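Protein toll (Drosophila melanogaster, PDB 4LXR) binds the cleaved, active form of the cytokine Spaetzle through its leucine-rich-repeat ectodomain and thereby switches on Toll signalling in dorsal-ventral patterning and antifungal defence. Local coordinates at residues 426-429 with 430-433; 463-466 with 467-471; 483-486 with 487-491; 542-545 with 546-549. One frame throughout, in Å; residues are numbered along the deposited sequence.

Overall arrangement
The four contacts are all local, each linking residues a few positions apart, and they follow one another along the chain without nesting or crossing. Contact 1 closes the turn that starts helix 429-433, in repeat 12 of the leucine-rich solenoid. Contact 2 ends helix 463-467 and turns the chain from repeat 13 toward strand 474-476. Contact 3 bends strand 484-485 into a 3-10 segment within repeat 14, and it touches contact 2 where K466 NZ comes 3.1 Å from E488 O, a probable hydrogen bond. Contact 4 is a helix of the first C-terminal capping region; its centre lies about 13 Å from that of contact 3 and about 26 Å from those of contacts 1 and 2.

Contact 1: 426-429 with 430-433; sequences QQPL and LDIM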
ATOM      1  N   GLN A 426     -12.549 -20.749  16.382  1.00 78.73           N
ATOM      2  CA  GLN A 426     -13.076 -21.542  17.494  1.00 76.71           C
ATOM      3  C   GLN A 426     -12.322 -22.845  17.704  1.00 67.17           C
ATOM      4  O   GLN A 426     -12.924 -23.913  17.740  1.00 70.73           O
ATOM      5  CB  GLN A 426     -14.573 -21.808  17.276  1.00 78.77           C
ATOM      6  CG  GLN A 426     -15.321 -20.596  16.701  1.00 84.07           C
ATOM      7  CD  GLN A 426     -16.829 -20.692  16.849  1.00 84.81           C
ATOM      8  OE1 GLN A 426     -17.340 -20.997  17.927  1.00 88.98           O
ATOM      9  NE2 GLN A 426     -17.547 -20.429  15.766  1.00 78.72           N
ATOM     10  N   GLN A 427     -11.008 -22.745  17.858  1.00 55.98           N
ATOM     11  CA  GLN A 427     -10.152 -23.920  17.845  1.00 53.55           C
ATOM     12  C   GLN A 427      -9.585 -24.336  19.212  1.00 57.17           C
ATOM     13  O   GLN A 427      -8.873 -23.564  19.850  1.00 64.37           O
ATOM     14  CB  GLN A 427      -9.014 -23.695  16.859  1.00 59.98           C
ATOM     15  CG  GLN A 427      -8.172 -24.928  16.635  1.00 66.27           C
ATOM     16  CD  GLN A 427      -8.965 -26.078  16.056  1.00 60.74           C
ATOM     17  OE1 GLN A 427      -9.616 -25.940  15.022  1.00 61.25           O
ATOM     18  NE2 GLN A 427      -8.915 -27.222  16.722  1.00 67.49           N
ATOM     19  N   PRO A 428      -9.899 -25.568  19.659  1.00 59.22           N
ATOM     20  CA  PRO A 428      -9.416 -26.114  20.936  1.00 65.21           C
ATOM     21  C   PRO A 428      -7.919 -26.436  20.942  1.00 72.03           C
ATOM     22  O   PRO A 428      -7.395 -27.010  19.988  1.00 72.09           O
ATOM     23  CB  PRO A 428     -10.241 -27.396  21.108  1.00 59.65           C
ATOM     24  CG  PRO A 428     -10.662 -27.760  19.736  1.00 59.63           C
ATOM     25  CD  PRO A 428     -10.897 -26.456  19.037  1.00 56.60           C
ATOM     26  N   LEU A 429      -7.256 -26.077  22.038  1.00 71.77           N
ATOM     27  CA  LEU A 429      -5.798 -26.077  22.123  1.00 67.33           C
ATOM     28  C   LEU A 429      -5.183 -27.456  21.980  1.00 64.82           C
ATOM     29  O   LEU A 429      -4.123 -27.615  21.376  1.00 64.87           O
ATOM     30  CB  LEU A 429      -5.345 -25.449  23.446  1.00 68.65           C
ATOM     31  CG  LEU A 429      -4.993 -23.957  23.459  1.00 68.59           C
ATOM     32  CD1 LEU A 429      -6.045 -23.100  22.748  1.00 61.89           C
ATOM     33  CD2 LEU A 429      -4.802 -23.495  24.899  1.00 68.02           C
ATOM     34  N   LEU A 430      -5.849 -28.453  22.547  1.00 59.14           N
ATOM     35  CA  LEU A 430      -5.329 -29.806  22.512  1.00 50.35           C
ATOM     36  C   LEU A 430      -5.398 -30.421  21.115  1.00 49.70           C
ATOM     37  O   LEU A 430      -4.494 -31.149  20.713  1.00 55.08           O
ATOM     38  CB  LEU A 430      -6.047 -30.679  23.531  1.00 53.13           C
ATOM     39  CG  LEU A 430      -5.304 -31.975  23.811  1.00 58.68           C
ATOM     40  CD1 LEU A 430      -3.876 -31.675  24.233  1.00 63.88           C
ATOM     41  CD2 LEU A 430      -6.014 -32.753  24.879  1.00 60.76           C
ATOM     42  N   ASP A 431      -6.471 -30.138  20.384  1.00 47.49           N
ATOM     43  CA  ASP A 431      -6.567 -30.541  18.983  1.00 54.80           C
ATOM     44  C   ASP A 431      -5.347 -30.078  18.189  1.00 53.78           C
ATOM     45  O   ASP A 431      -4.803 -30.833  17.383  1.00 51.00           O
ATOM     46  CB  ASP A 431      -7.841 -29.991  18.341  1.00 60.40           C
ATOM     47  CG  ASP A 431      -9.063 -30.832  18.656  1.00 72.96           C
ATOM     48  OD1 ASP A 431      -9.591 -30.718  19.782  1.00 80.36           O
ATOM     49  OD2 ASP A 431      -9.489 -31.617  17.779  1.00 75.08           O
ATOM     50  N   ILE A 432      -4.920 -28.840  18.438  1.00 47.38           N
ATOM     51  CA  ILE A 432      -3.724 -28.283  17.802  1.00 48.09           C
ATOM     52  C   ILE A 432      -2.440 -29.027  18.189  1.00 47.60           C
ATOM     53  O   ILE A 432      -1.715 -29.497  17.319  1.00 52.52           O
ATOM     54  CB  ILE A 432      -3.562 -26.772  18.111  1.00 64.52           C
ATOM     55  CG1 ILE A 432      -4.721 -25.977  17.506  1.00 57.12           C
ATOM     56  CG2 ILE A 432      -2.231 -26.252  17.592  1.00 64.67           C
ATOM     57  CD1 ILE A 432      -5.188 -26.537  16.182  1.00 54.82           C
ATOM     58  N   MET A 433      -2.172 -29.123  19.490  1.00 47.67           N
ATOM     59  CA  MET A 433      -1.018 -29.851  20.013  1.00 58.25           C
ATOM     60  C   MET A 433      -0.940 -31.277  19.487  1.00 61.16           C
ATOM     61  O   MET A 433       0.135 -31.763  19.142  1.00 64.50           O
ATOM     62  CB  MET A 433      -1.068 -29.914  21.539  1.00 65.47           C
ATOM     63  CG  MET A 433      -0.784 -28.613  22.260  1.00 70.94           C
ATOM     64  SD  MET A 433      -0.647 -28.898  24.043  1.00116.68           S
ATOM     65  CE  MET A 433      -0.177 -27.266  24.610  1.00104.00           C
TER
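The carboxylate of D431 has P428 CG and Q427 NE2 on the same face, while the amide of Q427 carries I432 CD1 over one of its own faces and has D431 CB near its plane, beyond NE2. All this happens at the first turn of the short helix 429-433, in repeat 12 of the leucine-rich solenoid, with P428 as the N-cap. Q427 and D431 cross at about a right angle, their flat groups turned 61° apart, and NE2 meets the methylene D431 CB at 3.4 Å. The proline ring comes down over the face of the carboxylate, P428 CG 3.1 Å from D431 OD1. Chi1 of Q427 (-172°) brings its CG 3.4 Å from I432 CD1, and a bend at chi2 (61°) turns NE2 to D431. Beyond the turn, I438 touches both Q427 and I432, and Y462 and F460 extend the cluster. Were Q427 an alanine, I432 CD1 would probably lose the chain that lies against it, and a gap would open between the helix start and Y462. The helix itself begins with a weak bond from I432 N to P428 O, then a nearly straight one from M433 N to L429 O at 3.1 Å.

Contact 2: 463-466 with 467-471; sequences NDWK and NTMLQ
W465 and M469 lie side by side and point the same way, the methionine running alongside the indole at its pyrrole end. M469 CE comes 3.7 Å from W465 CD1, and M469 SD stands obliquely to the five-membered ring, 4.9 Å from its centroid. An extended chain beyond CG carries the methyl this far, and there it also meets D464 OD2, since D464 runs alongside M469 too. The carboxylate has its main polar partner elsewhere, in S440.

On another flank two amides cross at about a right angle. N467 ND2 donates to N463 OD1 at 2.9 Å, with the acceptor almost exactly in the plane of the N467 amide, but the bond reaches OD1 from well above the N463 carbonyl plane, 52° out of it. N463 reaches this place with CG anti to its backbone N (chi1 174°), and its ND2 is held in turn by N439. N463 O takes two backbone donors, K466 N and N467 N.

The carbonyl of D464 is doubly used as well: T468 N bonds to it at 2.9 Å from a tilted approach, and M469 N at 3.0 Å nearly head-on. With M469 N engaged one residue further back than a regular helix would have it, W465 O bonds to a water at 2.6 Å that also reaches M469 O. The helix of repeat 13 thus ends in a widened last turn, closed by the five-residue bond from M469 N to D464 O, M469 centres an inverse gamma turn, and a Met-aromatic contact packs the exit toward repeat 14.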
ATOM      1  N   ASN A 463      -4.803 -27.039   7.998  1.00 36.58           N
ATOM      2  CA  ASN A 463      -4.375 -28.046   7.025  1.00 44.45           C
ATOM      3  C   ASN A 463      -4.622 -27.665   5.569  1.00 49.12           C
ATOM      4  O   ASN A 463      -3.748 -27.842   4.716  1.00 51.22           O
ATOM      5  CB  ASN A 463      -5.041 -29.394   7.321  1.00 46.69           C
ATOM      6  CG  ASN A 463      -4.748 -30.435   6.253  1.00 52.91           C
ATOM      7  OD1 ASN A 463      -3.690 -31.062   6.253  1.00 51.45           O
ATOM      8  ND2 ASN A 463      -5.690 -30.623   5.334  1.00 55.29           N
ATOM      9  N   ASP A 464      -5.815 -27.153   5.282  1.00 47.42           N
ATOM     10  CA  ASP A 464      -6.163 -26.820   3.907  1.00 45.52           C
ATOM     11  C   ASP A 464      -5.278 -25.717   3.340  1.00 44.18           C
ATOM     12  O   ASP A 464      -5.025 -25.696   2.137  1.00 47.18           O
ATOM     13  CB  ASP A 464      -7.645 -26.447   3.772  1.00 44.62           C
ATOM     14  CG  ASP A 464      -8.088 -25.433   4.806  1.00 43.34           C
ATOM     15  OD1 ASP A 464      -7.812 -25.647   6.012  1.00 43.35           O
ATOM     16  OD2 ASP A 464      -8.715 -24.427   4.408  1.00 39.75           O
ATOM     17  N   TRP A 465      -4.797 -24.817   4.198  1.00 42.79           N
ATOM     18  CA  TRP A 465      -3.966 -23.705   3.725  1.00 40.90           C
ATOM     19  C   TRP A 465      -2.642 -24.239   3.195  1.00 43.31           C
ATOM     20  O   TRP A 465      -2.033 -23.653   2.297  1.00 46.20           O
ATOM     21  CB  TRP A 465      -3.710 -22.666   4.829  1.00 39.55           C
ATOM     22  CG  TRP A 465      -4.959 -22.071   5.442  1.00 36.60           C
ATOM     23  CD1 TRP A 465      -6.229 -22.132   4.946  1.00 32.43           C
ATOM     24  CD2 TRP A 465      -5.045 -21.335   6.671  1.00 31.12           C
ATOM     25  NE1 TRP A 465      -7.101 -21.490   5.793  1.00 36.45           N
ATOM     26  CE2 TRP A 465      -6.397 -20.989   6.858  1.00 34.54           C
ATOM     27  CE3 TRP A 465      -4.110 -20.941   7.632  1.00 32.42           C
ATOM     28  CZ2 TRP A 465      -6.838 -20.268   7.970  1.00 31.49           C
ATOM     29  CZ3 TRP A 465      -4.549 -20.232   8.742  1.00 30.67           C
ATOM     30  CH2 TRP A 465      -5.899 -19.898   8.898  1.00 31.39           C
ATOM     31  N   LYS A 466      -2.198 -25.362   3.753  1.00 39.08           N
ATOM     32  CA  LYS A 466      -0.922 -25.945   3.357  1.00 42.39           C
ATOM     33  C   LYS A 466      -1.087 -26.933   2.211  1.00 44.75           C
ATOM     34  O   LYS A 466      -0.234 -27.022   1.328  1.00 51.50           O
ATOM     35  CB  LYS A 466      -0.262 -26.671   4.539  1.00 40.88           C
ATOM     36  CG  LYS A 466       0.209 -25.786   5.685  1.00 41.70           C
ATOM     37  CD  LYS A 466       0.845 -26.637   6.785  1.00 47.52           C
ATOM     38  CE  LYS A 466      -0.170 -27.633   7.340  1.00 46.27           C
ATOM     39  NZ  LYS A 466       0.278 -28.338   8.557  1.00 40.97           N
ATOM     40  N   ASN A 467      -2.179 -27.691   2.237  1.00 46.92           N
ATOM     41  CA  ASN A 467      -2.269 -28.884   1.401  1.00 52.23           C
ATOM     42  C   ASN A 467      -3.386 -28.879   0.370  1.00 54.52           C
ATOM     43  O   ASN A 467      -3.363 -29.676  -0.567  1.00 59.29           O
ATOM     44  CB  ASN A 467      -2.383 -30.128   2.279  1.00 48.59           C
ATOM     45  CG  ASN A 467      -1.182 -30.304   3.186  1.00 51.12           C
ATOM     46  OD1 ASN A 467      -0.034 -30.192   2.747  1.00 51.81           O
ATOM     47  ND2 ASN A 467      -1.440 -30.575   4.463  1.00 44.11           N
ATOM     48  N   THR A 468      -4.353 -27.981   0.527  1.00 42.81           N
ATOM     49  CA  THR A 468      -5.494 -27.966  -0.375  1.00 42.07           C
ATOM     50  C   THR A 468      -5.414 -26.772  -1.319  1.00 45.41           C
ATOM     51  O   THR A 468      -5.794 -26.862  -2.478  1.00 48.84           O
ATOM     52  CB  THR A 468      -6.830 -27.952   0.402  1.00 52.19           C
ATOM     53  OG1 THR A 468      -6.862 -29.045   1.326  1.00 54.99           O
ATOM     54  CG2 THR A 468      -8.011 -28.073  -0.549  1.00 57.30           C
ATOM     55  N   MET A 469      -4.902 -25.653  -0.824  1.00 48.60           N
ATOM     56  CA  MET A 469      -4.794 -24.453  -1.642  1.00 50.64           C
ATOM     57  C   MET A 469      -3.474 -24.439  -2.384  1.00 49.61           C
ATOM     58  O   MET A 469      -2.503 -23.815  -1.946  1.00 49.84           O
ATOM     59  CB  MET A 469      -4.933 -23.205  -0.777  1.00 48.32           C
ATOM     60  CG  MET A 469      -6.243 -23.170  -0.036  1.00 45.50           C
ATOM     61  SD  MET A 469      -6.400 -21.731   1.021  1.00 43.05           S
ATOM     62  CE  MET A 469      -8.045 -22.013   1.700  1.00 46.63           C
ATOM     63  N   LEU A 470      -3.449 -25.127  -3.519  1.00 53.30           N
ATOM     64  CA  LEU A 470      -2.207 -25.344  -4.245  1.00 62.33           C
ATOM     65  C   LEU A 470      -1.850 -24.148  -5.120  1.00 63.00           C
ATOM     66  O   LEU A 470      -0.761 -24.090  -5.692  1.00 60.23           O
ATOM     67  CB  LEU A 470      -2.304 -26.620  -5.079  1.00 67.73           C
ATOM     68  CG  LEU A 470      -1.708 -27.889  -4.459  1.00 72.90           C
ATOM     69  CD1 LEU A 470      -1.858 -27.906  -2.948  1.00 68.95           C
ATOM     70  CD2 LEU A 470      -2.357 -29.119  -5.075  1.00 75.21           C
ATOM     71  N   GLN A 471      -2.768 -23.189  -5.203  1.00 63.20           N
ATOM     72  CA  GLN A 471      -2.554 -21.998  -6.023  1.00 63.27           C
ATOM     73  C   GLN A 471      -2.380 -20.731  -5.175  1.00 54.52           C
ATOM     74  O   GLN A 471      -2.206 -19.643  -5.717  1.00 56.53           O
ATOM     75  CB  GLN A 471      -3.708 -21.819  -7.020  1.00 59.50           C
ATOM     76  CG  GLN A 471      -3.890 -22.975  -8.001  1.00 66.66           C
ATOM     77  CD  GLN A 471      -2.826 -22.995  -9.079  1.00 76.52           C
ATOM     78  OE1 GLN A 471      -2.595 -21.993  -9.758  1.00 80.11           O
ATOM     79  NE2 GLN A 471      -2.164 -24.137  -9.240  1.00 84.19           N
TER
HETATM   80  O   HOH W   1      -0.605 -23.853   0.129  1.00 42.56           O

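Contact 3: 483-486 with 487-491; sequences SSLG and YEDLA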
ATOM      1  N   SER A 483       1.339 -18.904  18.596  1.00 36.75           N
ATOM      2  CA  SER A 483       2.292 -18.811  19.704  1.00 43.24           C
ATOM      3  C   SER A 483       3.569 -19.643  19.524  1.00 39.18           C
ATOM      4  O   SER A 483       4.529 -19.479  20.271  1.00 40.82           O
ATOM      5  CB  SER A 483       1.608 -19.138  21.038  1.00 38.13           C
ATOM      6  OG  SER A 483       1.102 -20.458  21.012  1.00 40.62           O
ATOM      7  N   SER A 484       3.589 -20.530  18.535  1.00 40.58           N
ATOM      8  CA  SER A 484       4.777 -21.340  18.290  1.00 46.42           C
ATOM      9  C   SER A 484       4.747 -21.985  16.908  1.00 46.83           C
ATOM     10  O   SER A 484       3.674 -22.169  16.326  1.00 45.14           O
ATOM     11  CB  SER A 484       4.935 -22.419  19.366  1.00 48.94           C
ATOM     12  OG  SER A 484       3.913 -23.390  19.248  1.00 49.41           O
ATOM     13  N   LEU A 485       5.927 -22.314  16.382  1.00 36.30           N
ATOM     14  CA  LEU A 485       6.020 -22.948  15.072  1.00 41.74           C
ATOM     15  C   LEU A 485       6.843 -24.230  15.118  1.00 47.17           C
ATOM     16  O   LEU A 485       7.818 -24.324  15.864  1.00 48.91           O
ATOM     17  CB  LEU A 485       6.604 -21.978  14.031  1.00 44.36           C
ATOM     18  CG  LEU A 485       5.790 -20.721  13.689  1.00 44.81           C
ATOM     19  CD1 LEU A 485       6.638 -19.775  12.853  1.00 50.72           C
ATOM     20  CD2 LEU A 485       4.501 -21.062  12.947  1.00 43.89           C
ATOM     21  N   GLY A 486       6.425 -25.219  14.329  1.00 47.30           N
ATOM     22  CA  GLY A 486       7.215 -26.413  14.059  1.00 42.83           C
ATOM     23  C   GLY A 486       7.449 -26.432  12.557  1.00 47.34           C
ATOM     24  O   GLY A 486       6.926 -25.580  11.848  1.00 54.94           O
ATOM     25  N   TYR A 487       8.227 -27.377  12.052  1.00 45.15           N
ATOM     26  CA  TYR A 487       8.490 -27.388  10.622  1.00 54.83           C
ATOM     27  C   TYR A 487       7.215 -27.712   9.849  1.00 51.09           C
ATOM     28  O   TYR A 487       7.060 -27.296   8.706  1.00 57.08           O
ATOM     29  CB  TYR A 487       9.630 -28.353  10.259  1.00 61.34           C
ATOM     30  CG  TYR A 487       9.259 -29.814  10.318  1.00 65.29           C
ATOM     31  CD1 TYR A 487       9.353 -30.527  11.510  1.00 69.95           C
ATOM     32  CD2 TYR A 487       8.824 -30.483   9.181  1.00 69.11           C
ATOM     33  CE1 TYR A 487       9.018 -31.868  11.570  1.00 70.94           C
ATOM     34  CE2 TYR A 487       8.486 -31.821   9.229  1.00 76.41           C
ATOM     35  CZ  TYR A 487       8.585 -32.510  10.426  1.00 76.81           C
ATOM     36  OH  TYR A 487       8.249 -33.843  10.473  1.00 78.08           O
ATOM     37  N   GLU A 488       6.300 -28.438  10.489  1.00 49.79           N
ATOM     38  CA  GLU A 488       5.010 -28.772   9.882  1.00 51.93           C
ATOM     39  C   GLU A 488       4.151 -27.537   9.621  1.00 49.44           C
ATOM     40  O   GLU A 488       3.289 -27.552   8.740  1.00 54.83           O
ATOM     41  CB  GLU A 488       4.228 -29.748  10.764  1.00 52.49           C
ATOM     42  CG  GLU A 488       4.919 -31.069  11.000  1.00 69.53           C
ATOM     43  CD  GLU A 488       5.485 -31.189  12.410  1.00 79.59           C
ATOM     44  OE1 GLU A 488       5.757 -30.145  13.047  1.00 74.17           O
ATOM     45  OE2 GLU A 488       5.651 -32.334  12.883  1.00 87.10           O
ATOM     46  N   ASP A 489       4.368 -26.477  10.397  1.00 49.15           N
ATOM     47  CA  ASP A 489       3.591 -25.244  10.238  1.00 50.56           C
ATOM     48  C   ASP A 489       4.041 -24.449   9.011  1.00 53.81           C
ATOM     49  O   ASP A 489       3.322 -23.564   8.551  1.00 46.25           O
ATOM     50  CB  ASP A 489       3.689 -24.365  11.487  1.00 51.42           C
ATOM     51  CG  ASP A 489       3.093 -25.024  12.721  1.00 54.29           C
ATOM     52  OD1 ASP A 489       2.080 -25.746  12.596  1.00 56.63           O
ATOM     53  OD2 ASP A 489       3.642 -24.812  13.823  1.00 53.05           O
ATOM     54  N   LEU A 490       5.230 -24.768   8.493  1.00 50.17           N
ATOM     55  CA  LEU A 490       5.774 -24.075   7.325  1.00 49.06           C
ATOM     56  C   LEU A 490       5.690 -24.908   6.054  1.00 51.98           C
ATOM     57  O   LEU A 490       6.181 -24.488   5.010  1.00 54.51           O
ATOM     58  CB  LEU A 490       7.241 -23.669   7.546  1.00 46.22           C
ATOM     59  CG  LEU A 490       7.671 -22.919   8.812  1.00 48.46           C
ATOM     60  CD1 LEU A 490       9.188 -22.892   8.883  1.00 44.68           C
ATOM     61  CD2 LEU A 490       7.107 -21.507   8.882  1.00 47.49           C
ATOM     62  N   ALA A 491       5.069 -26.080   6.128  1.00 54.30           N
ATOM     63  CA  ALA A 491       5.050 -26.978   4.973  1.00 55.96           C
ATOM     64  C   ALA A 491       3.916 -26.700   3.979  1.00 55.79           C
ATOM     65  O   ALA A 491       3.064 -27.563   3.749  1.00 55.22           O
ATOM     66  CB  ALA A 491       5.030 -28.440   5.426  1.00 51.99           C
TER
HETATM   67  O   HOH W   2       4.012 -25.624  16.890  1.00 58.50           O
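L485 lays its CD2 methyl against the CB of D489, 3.7 Å away, the two side chains crossing at a slant just where strand 484-485 gives way to the 3-10 segment 487-489. Past that methylene, the D489 carboxylate turns back on the strand end: CG sits anti to its own carbonyl carbon (chi1 -63°), and OD2 accepts from G486 N at 2.9 Å, met from above the carboxylate plane. The backbone answers in kind, D489 N donating to G486 O at 3.1 Å, so one residue clasps the other with both main chain and side chain. A water links D489 OD2 to S484 OG, 3.2 Å from each. L490 packs across on F561 and L563 of strand 561-564, in the first C-terminal cap. Putting an alanine in place of D489 is likely to leave G486 N without its side-chain acceptor and to break the water link to S484, with only the backbone bond left to close the turn. Two hydrogen bonds, one from a peptide N-H and one from water, grip OD2, and together with the neighbouring start of the 3-10 segment they would be expected to stabilise the carboxylate in its charged form.

Contact 4: 542-545 with 546-549; sequences ILWF and IQLV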
ATOM      1  N   ILE A 542      15.490 -23.239  20.666  1.00 42.75           N
ATOM      2  CA  ILE A 542      15.431 -22.715  19.306  1.00 43.33           C
ATOM      3  C   ILE A 542      16.745 -22.908  18.574  1.00 49.27           C
ATOM      4  O   ILE A 542      17.002 -22.238  17.564  1.00 51.72           O
ATOM      5  CB  ILE A 542      15.025 -21.214  19.256  1.00 49.37           C
ATOM      6  CG1 ILE A 542      16.108 -20.330  19.869  1.00 44.73           C
ATOM      7  CG2 ILE A 542      13.687 -20.994  19.950  1.00 44.01           C
ATOM      8  CD1 ILE A 542      15.976 -18.873  19.502  1.00 45.28           C
ATOM      9  N   LEU A 543      17.558 -23.840  19.079  1.00 50.92           N
ATOM     10  CA  LEU A 543      18.912 -24.069  18.572  1.00 55.22           C
ATOM     11  C   LEU A 543      18.958 -24.298  17.067  1.00 53.39           C
ATOM     12  O   LEU A 543      19.676 -23.606  16.352  1.00 53.81           O
ATOM     13  CB  LEU A 543      19.576 -25.255  19.288  1.00 54.69           C
ATOM     14  CG  LEU A 543      20.852 -25.780  18.616  1.00 57.60           C
ATOM     15  CD1 LEU A 543      21.954 -24.728  18.619  1.00 51.75           C
ATOM     16  CD2 LEU A 543      21.328 -27.073  19.270  1.00 58.58           C
ATOM     17  N   TRP A 544      18.180 -25.260  16.584  1.00 48.17           N
ATOM     18  CA  TRP A 544      18.285 -25.652  15.183  1.00 53.66           C
ATOM     19  C   TRP A 544      17.692 -24.621  14.244  1.00 50.64           C
ATOM     20  O   TRP A 544      18.162 -24.474  13.119  1.00 54.51           O
ATOM     21  CB  TRP A 544      17.732 -27.063  14.959  1.00 58.77           C
ATOM     22  CG  TRP A 544      18.614 -28.072  15.632  1.00 58.86           C
ATOM     23  CD1 TRP A 544      18.322 -28.818  16.739  1.00 54.46           C
ATOM     24  CD2 TRP A 544      19.968 -28.393  15.274  1.00 58.88           C
ATOM     25  NE1 TRP A 544      19.406 -29.603  17.077  1.00 57.42           N
ATOM     26  CE2 TRP A 544      20.427 -29.361  16.195  1.00 57.35           C
ATOM     27  CE3 TRP A 544      20.828 -27.969  14.255  1.00 62.16           C
ATOM     28  CZ2 TRP A 544      21.716 -29.912  16.128  1.00 57.12           C
ATOM     29  CZ3 TRP A 544      22.110 -28.519  14.187  1.00 61.37           C
ATOM     30  CH2 TRP A 544      22.538 -29.480  15.120  1.00 57.92           C
ATOM     31  N   PHE A 545      16.683 -23.892  14.721  1.00 47.09           N
ATOM     32  CA  PHE A 545      16.185 -22.724  14.013  1.00 47.14           C
ATOM     33  C   PHE A 545      17.295 -21.694  13.826  1.00 53.06           C
ATOM     34  O   PHE A 545      17.507 -21.190  12.725  1.00 57.82           O
ATOM     35  CB  PHE A 545      15.015 -22.074  14.760  1.00 45.25           C
ATOM     36  CG  PHE A 545      14.630 -20.728  14.212  1.00 50.10           C
ATOM     37  CD1 PHE A 545      13.991 -20.621  12.977  1.00 55.44           C
ATOM     38  CD2 PHE A 545      14.908 -19.563  14.919  1.00 49.61           C
ATOM     39  CE1 PHE A 545      13.626 -19.375  12.461  1.00 48.12           C
ATOM     40  CE2 PHE A 545      14.543 -18.312  14.409  1.00 51.12           C
ATOM     41  CZ  PHE A 545      13.903 -18.223  13.176  1.00 48.23           C
ATOM     42  N   ILE A 546      17.991 -21.371  14.908  1.00 54.19           N
ATOM     43  CA  ILE A 546      19.118 -20.450  14.819  1.00 58.61           C
ATOM     44  C   ILE A 546      20.185 -20.957  13.842  1.00 61.75           C
ATOM     45  O   ILE A 546      20.699 -20.189  13.025  1.00 59.10           O
ATOM     46  CB  ILE A 546      19.743 -20.179  16.199  1.00 57.94           C
ATOM     47  CG1 ILE A 546      18.740 -19.439  17.079  1.00 52.95           C
ATOM     48  CG2 ILE A 546      21.009 -19.354  16.057  1.00 54.67           C
ATOM     49  CD1 ILE A 546      18.247 -18.165  16.464  1.00 50.14           C
ATOM     50  N   GLN A 547      20.500 -22.249  13.904  1.00 63.03           N
ATOM     51  CA  GLN A 547      21.466 -22.821  12.963  1.00 71.56           C
ATOM     52  C   GLN A 547      20.933 -22.746  11.526  1.00 75.33           C
ATOM     53  O   GLN A 547      21.695 -22.513  10.591  1.00 82.31           O
ATOM     54  CB  GLN A 547      21.828 -24.270  13.330  1.00 70.28           C
ATOM     55  CG  GLN A 547      22.410 -24.485  14.731  1.00 66.76           C
ATOM     56  CD  GLN A 547      23.828 -23.965  14.886  1.00 74.57           C
ATOM     57  OE1 GLN A 547      24.106 -22.795  14.621  1.00 79.18           O
ATOM     58  NE2 GLN A 547      24.737 -24.837  15.331  1.00 75.70           N
ATOM     59  N   LEU A 548      19.624 -22.943  11.365  1.00 69.88           N
ATOM     60  CA  LEU A 548      18.965 -22.826  10.062  1.00 70.57           C
ATOM     61  C   LEU A 548      19.108 -21.409   9.527  1.00 72.41           C
ATOM     62  O   LEU A 548      19.468 -21.204   8.369  1.00 79.56           O
ATOM     63  CB  LEU A 548      17.479 -23.204  10.168  1.00 66.70           C
ATOM     64  CG  LEU A 548      16.563 -23.265   8.934  1.00 65.70           C
ATOM     65  CD1 LEU A 548      15.986 -21.907   8.548  1.00 60.98           C
ATOM     66  CD2 LEU A 548      17.303 -23.866   7.760  1.00 70.92           C
ATOM     67  N   VAL A 549      18.820 -20.438  10.387  1.00 68.37           N
ATOM     68  CA  VAL A 549      18.884 -19.029  10.019  1.00 71.12           C
ATOM     69  C   VAL A 549      20.279 -18.626   9.541  1.00 77.96           C
ATOM     70  O   VAL A 549      20.420 -17.802   8.638  1.00 83.16           O
ATOM     71  CB  VAL A 549      18.398 -18.126  11.185  1.00 67.21           C
ATOM     72  CG1 VAL A 549      19.029 -16.744  11.116  1.00 68.33           C
ATOM     73  CG2 VAL A 549      16.868 -18.036  11.181  1.00 61.29           C
TER
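F545 and V549, one turn apart on helix 543-549 of the first leucine-rich-repeat C-terminal cap, make a CH-pi contact. V549 CG2 lies over one face of the phenyl ring, 3.9 Å from its centroid and 24° off the ring normal. Chi1 of F545 is 169°, which swings the ring to the carbonyl side and so alongside the residue four positions ahead. L536, L563 and L568 add to the packing round this ring, tying the helix to strands 536-537 and 561-564.

The same spacing joins I542 to I546 by another conformation. I542 wedges its CG1 between its own N and carbonyl carbon, and the extended second torsion brings CD1 to 3.7 Å from I546 CG1. I546 also bends its CD1 toward F545 CD2, at 3.9 Å, linking the two pairs.

On another flank Q547 sets CG beside its backbone N (chi1 -58°), 3.9 Å from W544 CE3, and a bend at chi2 then redirects the amide. L543 CD1 approaches this CG too, while its CD2 lies over one face of the indole. The polar end of Q547 leaves the cluster, with OE1 taken by R550 NH2. Close before the helix come C538 and C540, whose disulfides run to C570 and C591. I542, the N-cap residue, receives I546 N on its carbonyl oxygen at 3.0 Å, and I546 CG1 comes within 3.3 Å of the same I542 O.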